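Local coordinates for protein Dok-7 (Mus musculus, PDB 3ML4) that probably activates the receptor tyrosine kinase MuSK in muscle, inducing its autophosphorylation and acetylcholine-receptor clustering in myotubes, and is essential for neuromuscular synapse formation, at residues 197-200 / 201-205. Numbering follows the deposited sequence.
Sequences SFLF and DCIVR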
loop_
_atom_site.group_PDB
_atom_site.type_symbol
_atom_site.label_atom_id
_atom_site.label_comp_id
_atom_site.label_asym_id
_atom_site.label_seq_id
_atom_site.Cartn_x
_atom_site.Cartn_y
_atom_site.Cartn_z
ATOM N N SER B 197 -8.654 -19.151 -10.325
ATOM C CA SER B 197 -9.195 -18.359 -11.427
ATOM C C SER B 197 -10.124 -17.256 -10.922
ATOM O O SER B 197 -10.092 -16.124 -11.422
ATOM C CB SER B 197 -9.937 -19.272 -12.406
ATOM O OG SER B 197 -10.126 -18.639 -13.656
ATOM N N PHE B 198 -10.947 -17.596 -9.932
ATOM C CA PHE B 198 -11.862 -16.640 -9.331
ATOM C C PHE B 198 -11.117 -15.541 -8.565
ATOM O O PHE B 198 -11.506 -14.370 -8.601
ATOM C CB PHE B 198 -12.851 -17.351 -8.414
ATOM C CG PHE B 198 -13.623 -16.423 -7.527
ATOM C CD1 PHE B 198 -14.653 -15.638 -8.048
ATOM C CD2 PHE B 198 -13.317 -16.324 -6.171
ATOM C CE1 PHE B 198 -15.368 -14.779 -7.228
ATOM C CE2 PHE B 198 -14.028 -15.469 -5.341
ATOM C CZ PHE B 198 -15.052 -14.692 -5.867
ATOM N N LEU B 199 -10.052 -15.933 -7.872
ATOM C CA LEU B 199 -9.179 -14.985 -7.202
ATOM C C LEU B 199 -8.588 -14.019 -8.227
ATOM O O LEU B 199 -8.594 -12.803 -8.029
ATOM C CB LEU B 199 -8.060 -15.729 -6.478
ATOM C CG LEU B 199 -7.359 -14.989 -5.346
ATOM C CD1 LEU B 199 -8.121 -15.246 -4.065
ATOM C CD2 LEU B 199 -5.924 -15.460 -5.214
ATOM N N PHE B 200 -8.091 -14.586 -9.324
ATOM C CA PHE B 200 -7.551 -13.825 -10.446
ATOM C C PHE B 200 -8.589 -12.868 -11.039
ATOM O O PHE B 200 -8.305 -11.687 -11.242
ATOM C CB PHE B 200 -7.027 -14.783 -11.519
ATOM C CG PHE B 200 -5.594 -15.216 -11.325
ATOM C CD1 PHE B 200 -5.093 -15.528 -10.059
ATOM C CD2 PHE B 200 -4.752 -15.343 -12.423
ATOM C CE1 PHE B 200 -3.768 -15.940 -9.889
ATOM C CE2 PHE B 200 -3.424 -15.750 -12.267
ATOM C CZ PHE B 200 -2.933 -16.050 -10.996
ATOM N N ASP B 201 -9.792 -13.379 -11.293
ATOM C CA ASP B 201 -10.897 -12.578 -11.828
ATOM C C ASP B 201 -11.217 -11.371 -10.956
ATOM O O ASP B 201 -11.507 -10.280 -11.461
ATOM C CB ASP B 201 -12.159 -13.438 -11.980
ATOM C CG ASP B 201 -12.050 -14.455 -13.106
ATOM O OD1 ASP B 201 -11.187 -14.295 -13.998
ATOM O OD2 ASP B 201 -12.836 -15.418 -13.095
ATOM N N CYS B 202 -11.180 -11.583 -9.645
ATOM C CA CYS B 202 -11.507 -10.544 -8.696
ATOM C C CYS B 202 -10.432 -9.465 -8.657
ATOM O O CYS B 202 -10.745 -8.284 -8.822
ATOM C CB CYS B 202 -11.733 -11.144 -7.312
ATOM S SG CYS B 202 -13.302 -12.025 -7.151
ATOM N N ILE B 203 -9.175 -9.865 -8.463
ATOM C CA ILE B 203 -8.075 -8.901 -8.291
ATOM C C ILE B 203 -7.900 -7.975 -9.508
ATOM O O ILE B 203 -7.828 -6.750 -9.356
ATOM C CB ILE B 203 -6.724 -9.583 -7.870
ATOM C CG1 ILE B 203 -6.625 -9.744 -6.350
ATOM C CG2 ILE B 203 -5.529 -8.729 -8.267
ATOM C CD1 ILE B 203 -7.606 -10.704 -5.708
ATOM N N VAL B 204 -7.861 -8.560 -10.707
ATOM C CA VAL B 204 -7.643 -7.781 -11.936
ATOM C C VAL B 204 -8.781 -6.798 -12.220
ATOM O O VAL B 204 -8.630 -5.874 -13.019
ATOM C CB VAL B 204 -7.352 -8.676 -13.178
ATOM C CG1 VAL B 204 -6.149 -9.581 -12.915
ATOM C CG2 VAL B 204 -8.582 -9.490 -13.591
ATOM N N ARG B 205 -9.908 -6.998 -11.546
ATOM C CA ARG B 205 -11.043 -6.080 -11.636
ATOM C C ARG B 205 -11.174 -5.211 -10.385
ATOM O O ARG B 205 -12.144 -4.466 -10.241
ATOM C CB ARG B 205 -12.338 -6.854 -11.904
ATOM C CG ARG B 205 -12.365 -7.506 -13.266
ATOM C CD ARG B 205 -13.522 -8.475 -13.431
ATOM N NE ARG B 205 -13.587 -8.904 -14.823
ATOM C CZ ARG B 205 -12.902 -9.924 -15.334
ATOM N NH1 ARG B 205 -12.111 -10.660 -14.561
ATOM N NH2 ARG B 205 -13.020 -10.212 -16.622
#
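Four successive i to i+4 hydrogen bonds run along the C-terminal part of helix 193-203, from D201 N to S197 O at 2.8 Å through to V204 N with F200 O. This regular spacing brings side chains four residues apart together on one flank, as F198 and C202 illustrate. With CG anti to the backbone N and beside the carbonyl carbon (chi1 167°), the F198 ring projects outward from the helix and leans toward the next turn, where the C202 sulfur sits over one of its faces, 3.7 Å from the ring centroid to SG and displaced toward the rim: a sulfur-aromatic contact. On another flank, L199 CG and I203 CD1 meet more loosely, at 4.3 Å. R205 folds back on the helix, its NH1 donating to D201 O at 3.2 Å in an almost straight bond (168°), the acceptor lying in the guanidinium plane and the donor on a carbonyl lone pair; its backbone bonds to the second subunit. The same nitrogen forms a long salt bridge with D201 OD1, an oxygen also hydrogen-bonded to Y164 OH and to a polar side chain of the bound MuSK peptide. Replacing D201 by alanine is likely to leave the Y164 hydroxyl and the peptide group without their shared oxygen. Helix 193-203 is the C-terminal helix that caps one end of the beta-sandwich of the IRS-type PTB domain: P209 borders F198 and C202, F200 sets its ring edge-to-face with Y164 and F171, and L199 faces strands 115-122 and 133-138.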